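Local coordinates for protein triacylglycerol lipase (Yarrowia lipolytica, PDB 3O0D) that probably hydrolyses the ester bonds of triacylglycerols, as an extracellular, glycosylated lipase of the alpha/beta-hydrolase fold, at residues G70-D75 with D145-Q150; D93-I98 with V283-N288; A112-T117 with L175-H180; N127-S132 with G164-L169; E209-S214 with H243-V248. All blocks are in the same frame, centred on the assembly; numbering follows the deposited sequence. Where two conformers were deposited one is given.

Contact 1 of 5, residues G70-D75 with D145-Q150. With NAG (2-acetamido-2-deoxy-beta-D-glucopyranose), chain H.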
# COMPACT_ATOMS: atom_id res chain seq x y z
N GLY A 70 -3.94 0.45 12.59
CA GLY A 70 -2.57 0.93 12.09
C GLY A 70 -2.06 1.94 13.07
O GLY A 70 -2.41 2.00 14.26
N TYR A 71 -1.02 2.69 12.61
CA TYR A 71 -0.40 3.59 13.59
C TYR A 71 0.25 4.77 12.83
O TYR A 71 0.43 4.76 11.61
CB TYR A 71 0.72 2.91 14.44
CG TYR A 71 1.89 2.35 13.57
CD1 TYR A 71 3.07 3.14 13.32
CD2 TYR A 71 1.88 1.06 13.11
CE1 TYR A 71 4.11 2.63 12.56
CE2 TYR A 71 2.95 0.53 12.32
CZ TYR A 71 4.05 1.34 12.10
OH TYR A 71 5.11 0.81 11.37
N LEU A 72 0.50 5.81 13.62
CA LEU A 72 1.15 7.00 13.13
C LEU A 72 2.41 7.06 13.93
O LEU A 72 2.42 7.04 15.18
CB LEU A 72 0.22 8.20 13.43
CG LEU A 72 0.70 9.61 13.06
CD1 LEU A 72 1.08 9.79 11.61
CD2 LEU A 72 -0.41 10.62 13.53
N ALA A 73 3.58 7.27 13.23
CA ALA A 73 4.83 7.41 14.00
C ALA A 73 5.70 8.49 13.34
O ALA A 73 5.44 8.87 12.19
CB ALA A 73 5.60 6.07 13.94
N VAL A 74 6.73 8.95 14.08
CA VAL A 74 7.67 9.99 13.56
C VAL A 74 9.08 9.39 13.68
O VAL A 74 9.48 8.95 14.76
CB VAL A 74 7.58 11.24 14.41
CG1 VAL A 74 8.63 12.28 13.84
CG2 VAL A 74 6.16 11.84 14.27
N ASP A 75 9.83 9.43 12.58
CA ASP A 75 11.21 8.83 12.55
C ASP A 75 12.09 10.12 12.42
O ASP A 75 12.15 10.78 11.36
CB ASP A 75 11.34 8.00 11.34
CG ASP A 75 12.70 7.28 11.26
OD1 ASP A 75 13.68 7.87 11.77
OD2 ASP A 75 12.78 6.17 10.68
N ASP A 145 -2.65 15.51 10.65
CA ASP A 145 -2.46 16.98 10.41
C ASP A 145 -1.72 17.72 11.55
O ASP A 145 -0.86 18.56 11.27
CB ASP A 145 -3.85 17.64 10.15
CG ASP A 145 -4.26 17.55 8.70
OD1 ASP A 145 -3.40 17.54 7.79
OD2 ASP A 145 -5.49 17.51 8.43
N SER A 146 -1.97 17.41 12.81
CA SER A 146 -1.28 18.09 13.90
C SER A 146 0.19 17.71 13.92
O SER A 146 1.05 18.54 14.17
CB SER A 146 -1.90 17.87 15.28
OG SER A 146 -1.62 16.59 15.79
N VAL A 147 0.46 16.44 13.61
CA VAL A 147 1.87 15.98 13.57
C VAL A 147 2.59 16.62 12.36
O VAL A 147 3.78 17.00 12.46
CB VAL A 147 1.95 14.37 13.54
CG1 VAL A 147 3.46 13.91 13.39
CG2 VAL A 147 1.45 13.80 14.93
N ILE A 148 1.94 16.77 11.24
CA ILE A 148 2.54 17.47 10.04
C ILE A 148 2.93 18.89 10.47
O ILE A 148 4.00 19.40 10.11
CB ILE A 148 1.57 17.42 8.81
CG1 ILE A 148 1.42 15.98 8.25
CG2 ILE A 148 1.95 18.38 7.64
CD1 ILE A 148 0.20 15.76 7.37
N GLU A 149 2.04 19.56 11.21
CA GLU A 149 2.36 20.95 11.64
C GLU A 149 3.51 20.99 12.62
O GLU A 149 4.31 21.93 12.67
CB GLU A 149 1.09 21.67 12.20
CG GLU A 149 0.02 21.82 11.14
CD GLU A 149 0.44 22.67 9.95
OE1 GLU A 149 0.87 23.84 10.17
OE2 GLU A 149 0.35 22.18 8.79
N GLN A 150 3.65 19.97 13.44
CA GLN A 150 4.70 19.89 14.37
C GLN A 150 6.08 19.64 13.72
O GLN A 150 7.09 20.10 14.22
CB GLN A 150 4.38 18.79 15.36
CG GLN A 150 5.41 18.64 16.40
CD GLN A 150 4.92 17.77 17.56
OE1 GLN A 150 3.85 17.12 17.49
NE2 GLN A 150 5.73 17.71 18.62
C1 NAG H . -7.40 17.61 4.33
C2 NAG H . -5.95 17.29 4.74
C3 NAG H . -5.27 18.60 5.14
C4 NAG H . -5.38 19.63 4.02
C5 NAG H . -6.85 19.83 3.76
C6 NAG H . -7.24 20.97 2.79
C7 NAG H . -5.58 15.08 5.77
C8 NAG H . -5.48 14.28 7.03
N2 NAG H . -5.86 16.39 5.89
O3 NAG H . -3.90 18.31 5.46
O4 NAG H . -4.86 20.88 4.48
O5 NAG H . -7.37 18.57 3.31
O6 NAG H . -6.42 20.88 1.69
O7 NAG H . -5.43 14.57 4.67
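Val147 carries the whole of the apolar contact on the helix side, dividing its two methyls between two residues of the strand. CG1 meets Val74 CG2 at 3.5 Å, while CG2 lies against Leu72 CD2 at a looser 3.9 Å. In both pairs the side chains slide past one another in opposite directions, methyl beside methyl. Leu72 and Val74 alternate with Ala73, whose methyl points away from the helix; this is the two-residue repeat of an extended strand. With its CG anti to the backbone N (chi1 178°), Leu72 sends one branch out to the valine. Ile56 and Ile81, from the strands on either side of 68-75, also touch Val147, which thus packs on three neighbouring strands.

The polar interactions lie on another side of the helix and involve sugar instead of strand. Asp145 grips the N-acetylglucosamine of chain H with both carboxylate oxygens: OD1 accepts from O3 at 2.5 Å, and OD2 from N2 at 2.8 Å with an N-H...O angle of 154°. The carboxylate is thus held twice by the protein's own glycan. Helix 127-150 laid by its aliphatic face over the central sheet is the helix-on-sheet packing of the alpha/beta-hydrolase fold.

Contact 2 of 5, residues D93-I98 with V283-N288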
# COMPACT_ATOMS: atom_id res chain seq x y z
N ASP A 93 -10.87 -13.50 5.72
CA ASP A 93 -12.21 -12.85 5.58
C ASP A 93 -12.22 -11.68 4.60
O ASP A 93 -13.13 -11.55 3.75
CB ASP A 93 -12.80 -12.38 6.90
CG ASP A 93 -13.05 -13.53 7.94
OD1 ASP A 93 -12.93 -14.77 7.63
OD2 ASP A 93 -13.33 -13.16 9.09
N VAL A 94 -11.23 -10.79 4.73
CA VAL A 94 -11.19 -9.68 3.83
C VAL A 94 -10.97 -10.13 2.37
O VAL A 94 -11.64 -9.64 1.45
CB VAL A 94 -10.09 -8.71 4.33
CG1 VAL A 94 -9.99 -7.57 3.32
CG2 VAL A 94 -10.50 -8.20 5.70
N ILE A 95 -10.01 -11.07 2.09
CA ILE A 95 -9.73 -11.40 0.70
C ILE A 95 -10.96 -12.10 0.09
O ILE A 95 -11.23 -11.97 -1.09
CB ILE A 95 -8.47 -12.29 0.62
CG1 ILE A 95 -7.29 -11.42 1.05
CG2 ILE A 95 -8.29 -13.00 -0.76
CD1 ILE A 95 -6.06 -12.24 1.53
N THR A 96 -11.65 -12.90 0.93
CA THR A 96 -12.84 -13.59 0.41
C THR A 96 -13.84 -12.54 -0.04
O THR A 96 -14.40 -12.66 -1.13
CB THR A 96 -13.48 -14.57 1.43
OG1 THR A 96 -12.52 -15.59 1.82
CG2 THR A 96 -14.66 -15.26 0.75
N ASP A 97 -14.07 -11.49 0.76
CA ASP A 97 -14.97 -10.45 0.31
C ASP A 97 -14.55 -9.77 -0.95
O ASP A 97 -15.35 -9.48 -1.85
CB ASP A 97 -15.10 -9.44 1.41
CG ASP A 97 -16.37 -8.80 1.39
OD1 ASP A 97 -16.61 -8.03 0.41
OD2 ASP A 97 -17.14 -9.07 2.36
N ILE A 98 -13.26 -9.43 -1.08
CA ILE A 98 -12.83 -8.73 -2.25
C ILE A 98 -12.94 -9.55 -3.54
O ILE A 98 -13.23 -9.02 -4.63
CB ILE A 98 -11.34 -8.32 -2.04
CG1 ILE A 98 -11.22 -7.38 -0.87
CG2 ILE A 98 -10.69 -7.86 -3.32
CD1 ILE A 98 -9.64 -7.22 -0.44
N VAL A 283 -1.84 -21.23 -6.01
CA VAL A 283 -2.54 -22.17 -5.13
C VAL A 283 -2.60 -21.77 -3.70
O VAL A 283 -3.73 -21.68 -3.11
CB VAL A 283 -1.96 -23.58 -5.24
CG1 VAL A 283 -2.41 -24.47 -4.02
CG2 VAL A 283 -2.41 -24.08 -6.59
N ASN A 284 -1.46 -21.45 -3.10
CA ASN A 284 -1.44 -21.17 -1.66
C ASN A 284 -1.64 -19.71 -1.25
O ASN A 284 -0.67 -18.90 -0.97
CB ASN A 284 -0.05 -21.51 -1.19
CG ASN A 284 0.00 -21.64 0.25
OD1 ASN A 284 -0.94 -22.15 0.87
ND2 ASN A 284 1.12 -21.26 0.84
N VAL A 285 -2.91 -19.33 -1.21
CA VAL A 285 -3.26 -17.92 -1.38
C VAL A 285 -2.75 -17.10 -0.18
O VAL A 285 -2.03 -16.14 -0.39
CB VAL A 285 -4.83 -17.82 -1.52
CG1 VAL A 285 -5.37 -16.32 -1.33
CG2 VAL A 285 -5.31 -18.37 -2.86
N ILE A 286 -3.09 -17.44 1.06
CA ILE A 286 -2.68 -16.66 2.23
C ILE A 286 -1.14 -16.70 2.34
O ILE A 286 -0.51 -15.63 2.45
CB ILE A 286 -3.33 -17.04 3.57
CG1 ILE A 286 -4.82 -16.78 3.55
CG2 ILE A 286 -2.74 -16.28 4.77
CD1 ILE A 286 -5.26 -15.33 3.26
N GLY A 287 -0.52 -17.90 2.24
CA GLY A 287 0.90 -17.93 2.49
C GLY A 287 1.65 -17.04 1.50
O GLY A 287 2.64 -16.34 1.91
N ASN A 288 1.26 -17.05 0.22
CA ASN A 288 2.00 -16.31 -0.81
C ASN A 288 1.76 -14.82 -0.63
O ASN A 288 2.59 -14.01 -0.96
CB ASN A 288 1.52 -16.64 -2.21
CG ASN A 288 1.86 -18.11 -2.62
OD1 ASN A 288 2.76 -18.70 -2.04
ND2 ASN A 288 1.18 -18.64 -3.62
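Ile95 and Ile286 meet through their terminal methyls, CD1 to CD1 at 3.6 Å, and this is the tight point of a small contact between two helices. The two side chains cross obliquely, each reaching the other with the far end of its longer branch. On Ile286 the CA-CB bond does not aim at the opposite helix; a bent chain (chi1 -64°, chi2 -58°) swings CD1 round to it. Ile95 does the reverse: its CB already faces helix 285-290, and a more extended chain (chi2 159°) carries CD1 forward. Ile95 is buried and also touches Val232.

Helix 91-100 is probably the lid helix of this lipase family and packs on the short helix 285-290 beside the probable catalytic centre. Ile95 packs against a residue of the likely Ser-His-Asp triad, Ser162, Asp230 and His289, and the last of these follows directly on the segment 283-288.

Away from the isoleucine pair the fit is slacker. The other methyl of Ile95, CG2, comes only within 4.5 Å of Val285 CG1, although the valine side chain sets out toward helix 91-100; Val285 also rests on Ile231. Both Val285 and Ile286 are partly exposed, in keeping with a joint of just 92 Å² counted over both sides. Further out, Asn284 is exposed at the N-cap position, where its side chain makes no capping bond, and centres an inverse gamma turn leading into the helix.

Contact 3 of 5, residues A112-T117 with L175-H180. With NAG (2-acetamido-2-deoxy-beta-D-glucopyranose), chain H; NAG (2-acetamido-2-deoxy-beta-D-glucopyranose), chain I.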
# COMPACT_ATOMS: atom_id res chain seq x y z
N ALA A 112 -13.80 11.23 2.27
CA ALA A 112 -13.43 12.32 3.18
C ALA A 112 -12.26 13.17 2.61
O ALA A 112 -11.26 12.63 2.06
CB ALA A 112 -13.05 11.81 4.53
N ASN A 113 -12.38 14.50 2.79
CA ASN A 113 -11.32 15.43 2.36
C ASN A 113 -11.06 15.56 0.88
O ASN A 113 -10.13 16.28 0.47
CB ASN A 113 -9.98 15.12 3.12
CG ASN A 113 -9.35 16.37 3.66
OD1 ASN A 113 -10.07 17.35 3.96
ND2 ASN A 113 -7.99 16.40 3.78
N ILE A 114 -11.83 14.88 0.04
CA ILE A 114 -11.70 15.04 -1.37
C ILE A 114 -12.75 16.00 -1.93
O ILE A 114 -13.93 15.68 -1.95
CB ILE A 114 -11.84 13.72 -2.11
CG1 ILE A 114 -10.97 12.64 -1.44
CG2 ILE A 114 -11.56 13.88 -3.55
CD1 ILE A 114 -9.44 12.94 -1.39
N SER A 115 -12.31 17.14 -2.42
CA SER A 115 -13.25 18.15 -2.95
C SER A 115 -13.87 17.69 -4.27
O SER A 115 -13.27 16.95 -5.04
CB SER A 115 -12.53 19.49 -3.11
OG SER A 115 -11.78 19.51 -4.32
N SER A 116 -15.10 18.15 -4.54
CA SER A 116 -15.75 17.91 -5.82
C SER A 116 -14.85 18.17 -7.06
O SER A 116 -15.09 17.56 -8.10
CB SER A 116 -17.08 18.73 -5.93
N THR A 117 -13.83 19.03 -6.98
CA THR A 117 -13.01 19.29 -8.17
C THR A 117 -11.61 18.59 -8.25
O THR A 117 -10.89 18.70 -9.27
CB THR A 117 -12.88 20.81 -8.40
OG1 THR A 117 -12.31 21.42 -7.24
CG2 THR A 117 -14.28 21.41 -8.66
N LEU A 175 -3.67 12.98 0.39
CA LEU A 175 -2.61 13.92 0.83
C LEU A 175 -2.07 14.70 -0.39
O LEU A 175 -1.79 15.91 -0.29
CB LEU A 175 -1.47 13.13 1.48
CG LEU A 175 -1.83 12.68 2.88
CD1 LEU A 175 -0.69 11.68 3.43
CD2 LEU A 175 -2.03 13.81 3.92
N LYS A 176 -1.88 14.03 -1.51
CA LYS A 176 -1.32 14.59 -2.70
C LYS A 176 -2.26 15.64 -3.38
O LYS A 176 -1.85 16.75 -3.66
CB LYS A 176 -1.00 13.46 -3.66
CG LYS A 176 -0.70 13.88 -5.07
CD LYS A 176 0.69 14.32 -5.22
CE LYS A 176 1.44 13.34 -6.12
NZ LYS A 176 2.80 13.86 -6.39
N VAL A 177 -3.53 15.34 -3.54
CA VAL A 177 -4.42 16.37 -4.02
C VAL A 177 -4.65 17.50 -3.01
O VAL A 177 -5.07 18.56 -3.39
CB VAL A 177 -5.81 15.84 -4.55
CG1 VAL A 177 -5.66 14.87 -5.61
CG2 VAL A 177 -6.62 15.40 -3.49
N ASN A 178 -4.39 17.26 -1.74
CA ASN A 178 -4.57 18.30 -0.71
C ASN A 178 -3.30 19.06 -0.34
O ASN A 178 -3.20 19.61 0.75
CB ASN A 178 -5.27 17.80 0.53
CG ASN A 178 -6.76 17.49 0.24
OD1 ASN A 178 -7.23 16.33 0.32
ND2 ASN A 178 -7.48 18.54 -0.15
N GLY A 179 -2.34 19.01 -1.27
CA GLY A 179 -1.16 19.91 -1.21
C GLY A 179 0.08 19.35 -0.56
O GLY A 179 1.03 20.11 -0.24
N HIS A 180 0.04 18.07 -0.21
CA HIS A 180 1.24 17.48 0.39
C HIS A 180 1.95 16.66 -0.71
O HIS A 180 1.48 16.53 -1.87
CB HIS A 180 0.83 16.57 1.58
CG HIS A 180 0.06 17.28 2.64
ND1 HIS A 180 0.67 17.98 3.65
CD2 HIS A 180 -1.29 17.44 2.83
CE1 HIS A 180 -0.25 18.47 4.48
NE2 HIS A 180 -1.45 18.17 4.00
C1 NAG H . -7.40 17.61 4.33
C2 NAG H . -5.95 17.29 4.74
C3 NAG H . -5.27 18.60 5.14
C4 NAG H . -5.38 19.63 4.02
C5 NAG H . -6.85 19.83 3.76
C6 NAG H . -7.24 20.97 2.79
C7 NAG H . -5.58 15.08 5.77
C8 NAG H . -5.48 14.28 7.03
N2 NAG H . -5.86 16.39 5.89
O3 NAG H . -3.90 18.31 5.46
O4 NAG H . -4.86 20.88 4.48
O5 NAG H . -7.37 18.57 3.31
O6 NAG H . -6.42 20.88 1.69
O7 NAG H . -5.43 14.57 4.67
C1 NAG I . -16.34 9.70 4.45
C2 NAG I . -17.76 9.55 3.92
C3 NAG I . -18.41 10.93 3.95
C4 NAG I . -18.28 11.66 5.29
C5 NAG I . -16.83 11.68 5.75
C6 NAG I . -16.59 12.09 7.20
C7 NAG I . -18.13 7.76 2.32
C8 NAG I . -18.18 7.29 0.92
N2 NAG I . -17.80 9.04 2.57
O3 NAG I . -19.79 10.85 3.55
O4 NAG I . -18.69 13.00 5.01
O5 NAG I . -16.30 10.35 5.70
O6 NAG I . -15.26 12.55 7.26
O7 NAG I . -18.38 6.98 3.22
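A sugar joins the two segments: Asn113 is N-glycosylated, its ND2 bonded covalently to C1 of the N-acetylglucosamine of chain H at 1.5 Å, and the same sugar is held from the other segment by His180. The imidazole NE2 donates to O3, the hydroxyl that Asp145 also holds, at 2.9 Å with an N-H...O angle of 159°. O3 lies at the ring edge near its plane, in line with a fairly straight bond. The Leu175 methyl CD2 lies over a face of the acetamido group, 3.6 Å from O7.

Asn113 sits at a left-handed backbone position (phi 67°); its CB is not aimed at the helix end, but the amide end of the side chain comes nearer to it. The direct protein contact centres on the amide of Asn178, which comes close to the Asn113 main chain and to the sugar ring. Beside it, Ile114 meets Val177 more loosely, CD1 to CG2 at 4.3 Å. Val177 also rests on Trp200 and Leu204 of helix 195-206, and Ile114 on Phe108 and Thr119.

The backbone that presents Asn178 and His180 is fixed by the way helix 163-177 ends. His180 N reaches back to Leu175 O at 2.8 Å, and a weak bond joins Gly179 N to Lys176 O at 3.3 Å, with Gly179 at positive phi. This is a Schellman motif, here ending a helix beside an N-linked glycan that lies along the protein surface.

Contact 4 of 5, residues N127-S132 with G164-L169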
# COMPACT_ATOMS: atom_id res chain seq x y z
N ASN A 127 -16.33 0.42 -3.57
CA ASN A 127 -16.94 1.07 -2.43
C ASN A 127 -16.40 0.59 -1.09
O ASN A 127 -16.41 1.30 -0.07
CB ASN A 127 -18.46 0.81 -2.49
CG ASN A 127 -19.21 1.50 -1.38
N GLY A 128 -15.94 -0.63 -1.05
CA GLY A 128 -15.30 -1.14 0.12
C GLY A 128 -13.96 -0.40 0.42
O GLY A 128 -13.68 -0.15 1.55
N PHE A 129 -13.17 -0.19 -0.63
CA PHE A 129 -11.80 0.45 -0.46
C PHE A 129 -12.00 1.89 -0.08
O PHE A 129 -11.22 2.43 0.71
CB PHE A 129 -10.98 0.34 -1.74
CG PHE A 129 -10.64 -1.11 -2.10
CD1 PHE A 129 -10.45 -2.04 -1.09
CD2 PHE A 129 -10.57 -1.51 -3.41
CE1 PHE A 129 -10.22 -3.34 -1.40
CE2 PHE A 129 -10.31 -2.88 -3.72
CZ PHE A 129 -10.14 -3.75 -2.69
N ILE A 130 -13.07 2.52 -0.59
CA ILE A 130 -13.38 3.88 -0.09
C ILE A 130 -13.68 3.86 1.34
O ILE A 130 -13.29 4.77 2.09
CB ILE A 130 -14.57 4.57 -0.86
CG1 ILE A 130 -14.19 4.64 -2.32
CG2 ILE A 130 -14.94 5.96 -0.17
CD1 ILE A 130 -15.08 5.56 -3.16
N GLN A 131 -14.42 2.85 1.82
CA GLN A 131 -14.62 2.74 3.23
C GLN A 131 -13.31 2.57 4.07
O GLN A 131 -13.18 3.08 5.20
CB GLN A 131 -15.57 1.58 3.57
CG GLN A 131 -15.78 1.31 5.07
CD GLN A 131 -16.30 2.51 5.85
OE1 GLN A 131 -16.92 3.41 5.29
NE2 GLN A 131 -16.04 2.52 7.16
N SER A 132 -12.38 1.78 3.56
CA SER A 132 -11.11 1.58 4.25
C SER A 132 -10.36 2.93 4.37
O SER A 132 -9.81 3.23 5.42
CB SER A 132 -10.27 0.59 3.45
OG SER A 132 -11.05 -0.56 3.15
N GLY A 164 -4.73 -2.75 3.90
CA GLY A 164 -3.87 -1.59 4.28
C GLY A 164 -3.22 -0.93 3.08
O GLY A 164 -3.04 0.29 3.06
N GLY A 165 -2.84 -1.68 2.04
CA GLY A 165 -2.20 -1.12 0.89
C GLY A 165 -3.23 -0.33 0.07
O GLY A 165 -2.96 0.66 -0.55
N ALA A 166 -4.45 -0.88 -0.06
CA ALA A 166 -5.49 -0.10 -0.73
C ALA A 166 -5.78 1.18 0.00
O ALA A 166 -5.91 2.23 -0.70
CB ALA A 166 -6.81 -1.03 -0.82
N ALA A 167 -5.94 1.15 1.32
CA ALA A 167 -6.21 2.34 2.16
C ALA A 167 -4.99 3.31 1.96
O ALA A 167 -5.19 4.53 1.81
CB ALA A 167 -6.36 2.00 3.62
N ALA A 168 -3.79 2.78 1.90
CA ALA A 168 -2.61 3.65 1.75
C ALA A 168 -2.53 4.41 0.42
O ALA A 168 -2.21 5.56 0.36
CB ALA A 168 -1.30 2.86 2.01
N LEU A 169 -2.83 3.72 -0.64
CA LEU A 169 -2.92 4.30 -1.98
C LEU A 169 -3.93 5.48 -2.00
O LEU A 169 -3.58 6.62 -2.39
CB LEU A 169 -3.20 3.27 -3.04
CG LEU A 169 -3.45 3.87 -4.40
CD1 LEU A 169 -2.15 4.65 -4.83
CD2 LEU A 169 -3.88 2.91 -5.55
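Ala166 places its methyl over one face of the Phe129 ring, a CH-pi contact with CB 4.2 Å from the ring centroid and 25° off the ring normal. The methyl is displaced toward the rim, where CD1 is the nearest ring atom at 3.8 Å. Phe129 reaches this position with CG anti to its carbonyl carbon (chi1 -65°), which lays the ring alongside the neighbouring helix. Its other surroundings are largely apolar, with Leu163, Leu170 and Pro190 touching the side chain, and the ring also stacks with that of His126.

The aliphatic part of the contact is closer in backbone terms. Ser132 and Ala167 bring their CA atoms to 5.4 Å, and the side chains meet CB to CB at 4.2 Å. Ser132 O stands at a similar distance from the Ala167 methyl. Alanine on one helix and serine on the other leave little between the two backbones, and these small side chains allow the two helices to approach this closely.

Hydrogen bonding stays outside the interface proper. In the conformer described, the Ser132 hydroxyl bonds to Phe66 O and thus has its partner beyond the facing helix; Ser132 O accepts from Thr136 OG1 in its own helix. Between these two segments the attraction is therefore mainly dispersion, small buried groups against one another and against one aromatic face, next to the probable nucleophile elbow, to which Gly164 belongs.

Contact 5 of 5, residues E209-S214 with H243-V248. With K (potassium ion), chain N.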
# COMPACT_ATOMS: atom_id res chain seq x y z
N GLU A 209 0.15 9.58 -18.83
CA GLU A 209 -0.31 8.21 -19.00
C GLU A 209 0.81 7.37 -19.53
O GLU A 209 1.80 7.88 -20.05
CB GLU A 209 -1.57 8.06 -19.86
CG GLU A 209 -2.76 8.78 -19.28
CD GLU A 209 -4.11 8.40 -19.95
OE1 GLU A 209 -4.16 7.51 -20.82
OE2 GLU A 209 -5.14 9.00 -19.57
N ASN A 210 0.69 6.07 -19.30
CA ASN A 210 1.66 5.10 -19.71
C ASN A 210 3.11 5.56 -19.37
O ASN A 210 3.99 5.61 -20.28
CB ASN A 210 1.46 4.65 -21.17
CG ASN A 210 2.29 3.39 -21.50
OD1 ASN A 210 2.59 2.56 -20.59
ND2 ASN A 210 2.69 3.24 -22.78
N PRO A 211 3.35 5.86 -18.08
CA PRO A 211 4.64 6.40 -17.58
C PRO A 211 5.76 5.35 -17.59
O PRO A 211 5.51 4.15 -17.48
CB PRO A 211 4.35 6.80 -16.16
CG PRO A 211 3.21 5.82 -15.72
CD PRO A 211 2.35 5.77 -16.99
N ASP A 212 6.96 5.84 -17.75
CA ASP A 212 8.16 5.00 -17.64
C ASP A 212 8.40 4.86 -16.11
O ASP A 212 8.77 5.82 -15.40
CB ASP A 212 9.33 5.65 -18.42
CG ASP A 212 10.66 4.95 -18.19
OD1 ASP A 212 10.74 3.87 -17.48
OD2 ASP A 212 11.65 5.55 -18.63
N VAL A 213 8.20 3.64 -15.62
CA VAL A 213 8.32 3.37 -14.17
C VAL A 213 9.38 2.29 -13.97
O VAL A 213 9.31 1.51 -12.99
CB VAL A 213 6.95 2.96 -13.50
CG1 VAL A 213 5.96 4.21 -13.56
CG2 VAL A 213 6.30 1.76 -14.20
N SER A 214 10.41 2.30 -14.80
CA SER A 214 11.47 1.30 -14.75
C SER A 214 12.53 1.60 -13.68
O SER A 214 13.32 0.75 -13.37
CB SER A 214 12.16 1.19 -16.10
OG SER A 214 12.78 2.39 -16.41
N HIS A 243 -5.16 -1.72 -12.49
CA HIS A 243 -4.22 -1.03 -11.67
C HIS A 243 -3.67 0.24 -12.33
O HIS A 243 -3.62 0.37 -13.57
CB HIS A 243 -2.99 -1.95 -11.45
CG HIS A 243 -3.09 -2.90 -10.25
ND1 HIS A 243 -3.31 -2.51 -8.96
CD2 HIS A 243 -2.91 -4.25 -10.22
CE1 HIS A 243 -3.24 -3.58 -8.15
NE2 HIS A 243 -3.01 -4.65 -8.90
N CYS A 244 -3.22 1.13 -11.47
CA CYS A 244 -2.28 2.16 -11.89
C CYS A 244 -0.91 1.55 -12.14
O CYS A 244 -0.65 0.35 -11.83
CB CYS A 244 -2.22 3.24 -10.80
SG CYS A 244 -1.43 2.71 -9.23
N SER A 245 -0.04 2.34 -12.74
CA SER A 245 1.37 1.87 -12.96
C SER A 245 2.15 1.86 -11.64
O SER A 245 1.76 2.45 -10.64
CB SER A 245 2.11 2.79 -13.91
OG SER A 245 1.38 2.75 -15.14
N GLY A 246 3.35 1.28 -11.72
CA GLY A 246 4.22 1.41 -10.57
C GLY A 246 4.60 0.09 -9.85
O GLY A 246 5.10 0.13 -8.74
N GLU A 247 4.35 -1.03 -10.53
CA GLU A 247 4.57 -2.36 -9.92
C GLU A 247 6.09 -2.66 -9.70
O GLU A 247 6.90 -2.38 -10.61
CB GLU A 247 4.00 -3.43 -10.86
CG GLU A 247 4.17 -4.88 -10.26
CD GLU A 247 3.43 -5.94 -11.03
OE1 GLU A 247 3.04 -5.69 -12.23
OE2 GLU A 247 3.22 -7.06 -10.48
N VAL A 248 6.41 -3.14 -8.48
CA VAL A 248 7.74 -3.69 -8.12
C VAL A 248 7.49 -5.16 -7.70
O VAL A 248 6.73 -5.40 -6.80
CB VAL A 248 8.21 -2.98 -6.90
CG1 VAL A 248 9.63 -3.56 -6.48
CG2 VAL A 248 8.34 -1.41 -7.26
K K N . -4.29 0.34 -8.30
O HOH W 1 7.53 0.21 -11.19
O HOH W 2 -6.98 0.99 -9.70
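Pro211 and Val213 both face Ser245, meeting its side chain from neighbouring directions. The Pro211 ring presents CG to the hydroxyl, 3.6 Å from Ser245 OG, and CD lies beside the same atom. Val213 brings CG1 to 4.1 Å from Ser245 CB. Its second methyl, CG2, stands between the backbone N and carbonyl carbon (chi1 -66° for CG1) and comes to rest 3.9 Å from Gly246 N. Gly246 takes a positive phi (117°), and its main-chain N and CA lie beside that methyl.

Further along, a water spans the segments, donating to Val213 O at 2.8 Å and to Glu247 O at 2.7 Å. Val213 O also accepts from Arg220. Asp212, between the two inward residues, turns away and closes an Asx turn: its OD1 accepts from Ser214 N and, through its syn lone pair, from Ser214 OG at 2.7 Å.

At the far end His243 directs ND1, in the ring plane, to a potassium ion at 3.1 Å, which a second water and Gln189 also bind. The chemistry is accordingly divided: the direct contact is van der Waals, hydrocarbon against a buried serine and glycine, while a water joins one carbonyl of each segment and the Asx turn braces the 209-214 loop.

Overall arrangement
In contacts 1, 4 and 5 the touching residues are all buried, whereas contacts 2 and 3 are partly open, and contact 4 lies nearest the centre of the chain. Helix 127-150 serves contacts 1 and 4, and helix 163-177 serves contacts 3 and 4, so one pair of helices links three contacts; contacts 1 and 5 reach different strands of the same large sheet. Contacts 1 and 3 touch through Ile148 and His180 and share one sugar, while contact 2 meets contact 4 through Ile98 and Phe129. Aliphatic methyls dominate contacts 1 and 2, an aromatic face enters in contact 4, a glycan in contact 3, and a bridging water in contact 5.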